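PDB 1YQ1: glutathione S-Transferase from Caenorhabditis elegans, which probably catalyses the conjugation of glutathione to electrophilic RX compounds, releasing a halide anion, as a sigma-class glutathione transferase. Local coordinates for residues 149-160 and 186-196. Numbering follows the deposited sequence.
Sequences FLIGSDITFADL and LREKVNSYPGI
Tyr193 reaches from the turn after helix 181-191 to the loop that leads into helix 157-171, within the all-helical C-terminal domain of the glutathione transferase fold. Thr156-Phe157-Ala158-Asp159 matches the conserved GST N-capping box sequence, S/T-x-x-D; here Thr156 N gives a weak hydrogen bond to Asp159 OD2 (3.0 Å). Ile155 and Leu160 form the hydrophobic staple, their CD1 atoms 3.9 Å apart. The Tyr193 ring lies with one face against Ile155, whose CD1 sits 4.0 Å from the ring centroid in a CH-pi contact. With CG1 anti to the backbone N (chi1 -161°), Ile155 extends far enough for CD1 also to meet Val190 CG1 and Ile196 CD1. At the far end of the ring, Tyr193 OH donates to the syn lone pair of Asp154 OD2 over 3.0 Å. Phe149 meets Tyr193 rim to rim, planes 61° apart, with Phe149 CZ 3.6 Å from Tyr193 CE2; Lys189 CD lies over one face of the Phe149 ring, and Val190 CG2 stands at the edge. A leucine in place of Tyr193 would probably leave Asp154 without its hydroxyl partner and Ile155 CD1 without an aromatic face to rest on. Deeper in, Leu160 CD1 packs against both Val190 CG1 and Ile196 CD1, while Leu20 and Leu21 of helix 16-25 bring the N-terminal domain against Leu160. Leu186 crosses Leu150 at about a right angle; Leu186 CD2 is 3.8 Å from Leu150 CG, and Leu142 of helix 121-144 touches both residues. Leu186 CD1 lies 3.5 Å from Asp159 OD1, whose syn lone pair accepts a hydrogen bond from Leu150 N at 2.9 Å.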
ATOM      1  N   PHE A 149     -13.280  -5.765  16.665  1.00 60.53           N
ATOM      2  CA  PHE A 149     -12.445  -5.011  15.746  1.00 57.19           C
ATOM      3  C   PHE A 149     -11.686  -5.987  14.855  1.00 54.90           C
ATOM      4  O   PHE A 149     -11.339  -7.081  15.280  1.00 55.89           O
ATOM      5  CB  PHE A 149     -11.465  -4.146  16.524  1.00 58.24           C
ATOM      6  CG  PHE A 149     -12.114  -3.013  17.253  1.00 60.74           C
ATOM      7  CD1 PHE A 149     -12.565  -1.900  16.560  1.00 62.11           C
ATOM      8  CD2 PHE A 149     -12.264  -3.049  18.629  1.00 62.61           C
ATOM      9  CE1 PHE A 149     -13.154  -0.837  17.228  1.00 63.32           C
ATOM     10  CE2 PHE A 149     -12.853  -1.987  19.309  1.00 63.05           C
ATOM     11  CZ  PHE A 149     -13.298  -0.880  18.606  1.00 63.80           C
ATOM     12  N   LEU A 150     -11.429  -5.589  13.619  1.00 52.38           N
ATOM     13  CA  LEU A 150     -10.723  -6.443  12.668  1.00 50.14           C
ATOM     14  C   LEU A 150      -9.586  -7.278  13.266  1.00 48.47           C
ATOM     15  O   LEU A 150      -9.561  -8.501  13.109  1.00 49.23           O
ATOM     16  CB  LEU A 150     -10.193  -5.593  11.516  1.00 48.36           C
ATOM     17  CG  LEU A 150     -11.292  -5.187  10.554  1.00 46.16           C
ATOM     18  CD1 LEU A 150     -10.861  -3.962   9.780  1.00 47.98           C
ATOM     19  CD2 LEU A 150     -11.607  -6.370   9.645  1.00 45.54           C
ATOM     20  N   ILE A 151      -8.631  -6.626  13.917  1.00 44.48           N
ATOM     21  CA  ILE A 151      -7.541  -7.352  14.521  1.00 42.58           C
ATOM     22  C   ILE A 151      -7.100  -6.649  15.792  1.00 43.59           C
ATOM     23  O   ILE A 151      -7.237  -5.428  15.921  1.00 42.57           O
ATOM     24  CB  ILE A 151      -6.335  -7.528  13.546  1.00 41.42           C
ATOM     25  CG1 ILE A 151      -5.486  -6.270  13.507  1.00 42.53           C
ATOM     26  CG2 ILE A 151      -6.822  -7.893  12.158  1.00 40.33           C
ATOM     27  CD1 ILE A 151      -4.512  -6.176  14.658  1.00 42.89           C
ATOM     28  N   GLY A 152      -6.581  -7.436  16.731  1.00 44.48           N
ATOM     29  CA  GLY A 152      -6.130  -6.898  18.000  1.00 44.94           C
ATOM     30  C   GLY A 152      -7.218  -6.876  19.061  1.00 45.57           C
ATOM     31  O   GLY A 152      -8.398  -7.132  18.775  1.00 44.48           O
ATOM     32  N   SER A 153      -6.814  -6.576  20.295  1.00 46.14           N
ATOM     33  CA  SER A 153      -7.737  -6.499  21.425  1.00 46.23           C
ATOM     34  C   SER A 153      -8.577  -5.224  21.365  1.00 46.88           C
ATOM     35  O   SER A 153      -9.581  -5.105  22.063  1.00 47.21           O
ATOM     36  CB  SER A 153      -6.958  -6.484  22.731  1.00 45.37           C
ATOM     37  OG  SER A 153      -6.394  -5.201  22.934  1.00 44.44           O
ATOM     38  N   ASP A 154      -8.151  -4.265  20.548  1.00 47.81           N
ATOM     39  CA  ASP A 154      -8.869  -3.000  20.416  1.00 47.89           C
ATOM     40  C   ASP A 154      -8.905  -2.479  18.972  1.00 47.78           C
ATOM     41  O   ASP A 154      -8.598  -3.203  18.015  1.00 47.35           O
ATOM     42  CB  ASP A 154      -8.233  -1.954  21.342  1.00 48.15           C
ATOM     43  CG  ASP A 154      -9.111  -0.719  21.537  1.00 47.97           C
ATOM     44  OD1 ASP A 154     -10.283  -0.732  21.084  1.00 47.06           O
ATOM     45  OD2 ASP A 154      -8.625   0.260  22.156  1.00 45.42           O
ATOM     46  N   ILE A 155      -9.299  -1.218  18.838  1.00 47.32           N
ATOM     47  CA  ILE A 155      -9.400  -0.539  17.553  1.00 46.09           C
ATOM     48  C   ILE A 155      -8.000  -0.384  16.969  1.00 46.35           C
ATOM     49  O   ILE A 155      -7.010  -0.410  17.704  1.00 47.03           O
ATOM     50  CB  ILE A 155     -10.047   0.857  17.737  1.00 45.51           C
ATOM     51  CG1 ILE A 155     -10.578   1.371  16.404  1.00 45.23           C
ATOM     52  CG2 ILE A 155      -9.039   1.837  18.340  1.00 40.97           C
ATOM     53  CD1 ILE A 155     -11.394   2.640  16.543  1.00 43.96           C
ATOM     54  N   THR A 156      -7.927  -0.239  15.649  1.00 44.82           N
ATOM     55  CA  THR A 156      -6.659  -0.076  14.938  1.00 43.09           C
ATOM     56  C   THR A 156      -6.908   0.856  13.763  1.00 42.40           C
ATOM     57  O   THR A 156      -8.051   0.985  13.304  1.00 43.23           O
ATOM     58  CB  THR A 156      -6.150  -1.420  14.377  1.00 42.50           C
ATOM     59  OG1 THR A 156      -7.159  -2.419  14.547  1.00 42.78           O
ATOM     60  CG2 THR A 156      -4.900  -1.863  15.091  1.00 42.58           C
ATOM     61  N   PHE A 157      -5.859   1.504  13.265  1.00 40.23           N
ATOM     62  CA  PHE A 157      -6.046   2.409  12.134  1.00 38.92           C
ATOM     63  C   PHE A 157      -6.580   1.642  10.932  1.00 39.10           C
ATOM     64  O   PHE A 157      -7.058   2.244   9.978  1.00 39.12           O
ATOM     65  CB  PHE A 157      -4.743   3.160  11.782  1.00 36.30           C
ATOM     66  CG  PHE A 157      -3.763   2.376  10.946  1.00 32.18           C
ATOM     67  CD1 PHE A 157      -4.004   2.138   9.603  1.00 28.97           C
ATOM     68  CD2 PHE A 157      -2.564   1.932  11.497  1.00 32.86           C
ATOM     69  CE1 PHE A 157      -3.068   1.475   8.815  1.00 28.08           C
ATOM     70  CE2 PHE A 157      -1.618   1.267  10.716  1.00 31.10           C
ATOM     71  CZ  PHE A 157      -1.877   1.042   9.370  1.00 29.31           C
ATOM     72  N   ALA A 158      -6.509   0.312  10.996  1.00 38.67           N
ATOM     73  CA  ALA A 158      -7.008  -0.533   9.916  1.00 37.32           C
ATOM     74  C   ALA A 158      -8.521  -0.439   9.863  1.00 37.83           C
ATOM     75  O   ALA A 158      -9.098  -0.362   8.784  1.00 38.38           O
ATOM     76  CB  ALA A 158      -6.605  -1.962  10.142  1.00 34.35           C
ATOM     77  N   ASP A 159      -9.158  -0.448  11.037  1.00 37.50           N
ATOM     78  CA  ASP A 159     -10.614  -0.366  11.122  1.00 37.07           C
ATOM     79  C   ASP A 159     -11.063   0.962  10.549  1.00 37.88           C
ATOM     80  O   ASP A 159     -12.012   1.030   9.764  1.00 36.75           O
ATOM     81  CB  ASP A 159     -11.092  -0.460  12.578  1.00 36.04           C
ATOM     82  CG  ASP A 159     -10.806  -1.813  13.212  1.00 36.26           C
ATOM     83  OD1 ASP A 159     -11.354  -2.838  12.744  1.00 33.80           O
ATOM     84  OD2 ASP A 159     -10.029  -1.842  14.191  1.00 36.26           O
ATOM     85  N   LEU A 160     -10.375   2.023  10.954  1.00 38.95           N
ATOM     86  CA  LEU A 160     -10.706   3.354  10.485  1.00 38.78           C
ATOM     87  C   LEU A 160     -10.842   3.286   8.973  1.00 39.39           C
ATOM     88  O   LEU A 160     -11.882   3.633   8.408  1.00 42.21           O
ATOM     89  CB  LEU A 160      -9.605   4.332  10.899  1.00 38.37           C
ATOM     90  CG  LEU A 160      -9.809   5.195  12.163  1.00 38.93           C
ATOM     91  CD1 LEU A 160     -10.514   4.420  13.244  1.00 38.34           C
ATOM     92  CD2 LEU A 160      -8.460   5.707  12.664  1.00 36.25           C
ATOM     93  N   LEU A 186     -19.226  -3.954  12.718  1.00 63.45           N
ATOM     94  CA  LEU A 186     -17.927  -3.311  12.819  1.00 63.09           C
ATOM     95  C   LEU A 186     -18.089  -1.803  12.694  1.00 64.12           C
ATOM     96  O   LEU A 186     -17.713  -1.058  13.598  1.00 63.73           O
ATOM     97  CB  LEU A 186     -16.990  -3.834  11.717  1.00 60.59           C
ATOM     98  CG  LEU A 186     -15.614  -3.169  11.560  1.00 59.15           C
ATOM     99  CD1 LEU A 186     -14.827  -3.230  12.856  1.00 56.95           C
ATOM    100  CD2 LEU A 186     -14.855  -3.851  10.445  1.00 57.67           C
ATOM    101  N   ARG A 187     -18.672  -1.370  11.576  1.00 66.13           N
ATOM    102  CA  ARG A 187     -18.880   0.046  11.291  1.00 67.88           C
ATOM    103  C   ARG A 187     -19.489   0.819  12.451  1.00 68.21           C
ATOM    104  O   ARG A 187     -19.182   1.993  12.650  1.00 68.25           O
ATOM    105  CB  ARG A 187     -19.745   0.212  10.038  1.00 69.39           C
ATOM    106  CG  ARG A 187     -20.072   1.663   9.700  1.00 72.99           C
ATOM    107  CD  ARG A 187     -20.252   1.885   8.194  1.00 76.19           C
ATOM    108  NE  ARG A 187     -20.782   3.216   7.896  1.00 78.69           N
ATOM    109  CZ  ARG A 187     -22.026   3.602   8.174  1.00 80.42           C
ATOM    110  NH1 ARG A 187     -22.872   2.755   8.750  1.00 82.46           N
ATOM    111  NH2 ARG A 187     -22.425   4.835   7.889  1.00 79.65           N
ATOM    112  N   GLU A 188     -20.352   0.164  13.216  1.00 68.90           N
ATOM    113  CA  GLU A 188     -20.977   0.810  14.362  1.00 69.64           C
ATOM    114  C   GLU A 188     -19.939   1.069  15.455  1.00 69.00           C
ATOM    115  O   GLU A 188     -19.868   2.162  16.015  1.00 68.97           O
ATOM    116  CB  GLU A 188     -22.113  -0.069  14.900  1.00 71.90           C
ATOM    117  CG  GLU A 188     -22.637   0.317  16.279  1.00 74.86           C
ATOM    118  CD  GLU A 188     -22.937   1.799  16.409  1.00 77.51           C
ATOM    119  OE1 GLU A 188     -23.982   2.253  15.883  1.00 78.95           O
ATOM    120  OE2 GLU A 188     -22.121   2.511  17.034  1.00 77.95           O
ATOM    121  N   LYS A 189     -19.122   0.061  15.739  1.00 67.82           N
ATOM    122  CA  LYS A 189     -18.099   0.179  16.768  1.00 66.86           C
ATOM    123  C   LYS A 189     -17.119   1.319  16.556  1.00 64.83           C
ATOM    124  O   LYS A 189     -16.637   1.915  17.511  1.00 64.21           O
ATOM    125  CB  LYS A 189     -17.315  -1.131  16.886  1.00 68.53           C
ATOM    126  CG  LYS A 189     -17.873  -2.112  17.896  1.00 70.50           C
ATOM    127  CD  LYS A 189     -16.945  -3.298  18.071  1.00 72.86           C
ATOM    128  CE  LYS A 189     -17.357  -4.145  19.263  1.00 74.30           C
ATOM    129  NZ  LYS A 189     -17.278  -3.366  20.529  1.00 75.72           N
ATOM    130  N   VAL A 190     -16.821   1.626  15.305  1.00 63.73           N
ATOM    131  CA  VAL A 190     -15.860   2.677  15.019  1.00 63.82           C
ATOM    132  C   VAL A 190     -16.433   4.093  15.123  1.00 64.67           C
ATOM    133  O   VAL A 190     -15.850   4.959  15.796  1.00 64.63           O
ATOM    134  CB  VAL A 190     -15.243   2.471  13.624  1.00 62.79           C
ATOM    135  CG1 VAL A 190     -14.138   3.493  13.388  1.00 62.66           C
ATOM    136  CG2 VAL A 190     -14.703   1.057  13.508  1.00 60.58           C
ATOM    137  N   ASN A 191     -17.569   4.319  14.459  1.00 63.79           N
ATOM    138  CA  ASN A 191     -18.248   5.616  14.448  1.00 62.41           C
ATOM    139  C   ASN A 191     -18.578   6.109  15.860  1.00 61.69           C
ATOM    140  O   ASN A 191     -18.426   7.295  16.187  1.00 59.54           O
ATOM    141  CB  ASN A 191     -19.539   5.494  13.647  1.00 63.02           C
ATOM    142  CG  ASN A 191     -19.290   5.170  12.190  1.00 64.94           C
ATOM    143  OD1 ASN A 191     -20.135   4.559  11.527  1.00 64.91           O
ATOM    144  ND2 ASN A 191     -18.136   5.595  11.673  1.00 65.22           N
ATOM    145  N   SER A 192     -19.034   5.172  16.685  1.00 60.64           N
ATOM    146  CA  SER A 192     -19.415   5.441  18.064  1.00 58.55           C
ATOM    147  C   SER A 192     -18.230   5.545  19.010  1.00 57.04           C
ATOM    148  O   SER A 192     -18.365   6.023  20.132  1.00 58.40           O
ATOM    149  CB  SER A 192     -20.347   4.339  18.549  1.00 58.09           C
ATOM    150  OG  SER A 192     -19.791   3.071  18.256  1.00 58.40           O
ATOM    151  N   TYR A 193     -17.068   5.101  18.561  1.00 55.13           N
ATOM    152  CA  TYR A 193     -15.882   5.142  19.395  1.00 52.73           C
ATOM    153  C   TYR A 193     -15.634   6.537  19.969  1.00 52.01           C
ATOM    154  O   TYR A 193     -15.648   7.531  19.248  1.00 50.86           O
ATOM    155  CB  TYR A 193     -14.663   4.699  18.586  1.00 51.65           C
ATOM    156  CG  TYR A 193     -13.562   4.101  19.434  1.00 50.09           C
ATOM    157  CD1 TYR A 193     -12.686   4.913  20.147  1.00 47.93           C
ATOM    158  CD2 TYR A 193     -13.422   2.718  19.549  1.00 50.10           C
ATOM    159  CE1 TYR A 193     -11.711   4.372  20.949  1.00 47.56           C
ATOM    160  CE2 TYR A 193     -12.441   2.166  20.355  1.00 49.49           C
ATOM    161  CZ  TYR A 193     -11.592   3.000  21.054  1.00 48.36           C
ATOM    162  OH  TYR A 193     -10.630   2.459  21.874  1.00 49.58           O
ATOM    163  N   PRO A 194     -15.408   6.625  21.284  1.00 52.06           N
ATOM    164  CA  PRO A 194     -15.157   7.931  21.897  1.00 53.09           C
ATOM    165  C   PRO A 194     -14.066   8.714  21.157  1.00 54.06           C
ATOM    166  O   PRO A 194     -12.953   8.217  20.942  1.00 53.99           O
ATOM    167  CB  PRO A 194     -14.765   7.571  23.333  1.00 52.29           C
ATOM    168  CG  PRO A 194     -14.215   6.176  23.209  1.00 52.01           C
ATOM    169  CD  PRO A 194     -15.199   5.544  22.259  1.00 52.35           C
ATOM    170  N   GLY A 195     -14.399   9.948  20.785  1.00 55.35           N
ATOM    171  CA  GLY A 195     -13.478  10.795  20.052  1.00 56.87           C
ATOM    172  C   GLY A 195     -13.982  10.864  18.619  1.00 58.27           C
ATOM    173  O   GLY A 195     -14.218  11.943  18.071  1.00 59.84           O
ATOM    174  N   ILE A 196     -14.158   9.696  18.012  1.00 57.19           N
ATOM    175  CA  ILE A 196     -14.650   9.619  16.653  1.00 56.47           C
ATOM    176  C   ILE A 196     -16.088  10.087  16.673  1.00 57.19           C
ATOM    177  O   ILE A 196     -16.487  10.931  15.882  1.00 57.44           O
ATOM    178  CB  ILE A 196     -14.595   8.164  16.112  1.00 56.29           C
ATOM    179  CG1 ILE A 196     -13.137   7.727  15.936  1.00 57.01           C
ATOM    180  CG2 ILE A 196     -15.343   8.062  14.797  1.00 54.99           C
ATOM    181  CD1 ILE A 196     -12.968   6.317  15.398  1.00 57.55           C
TER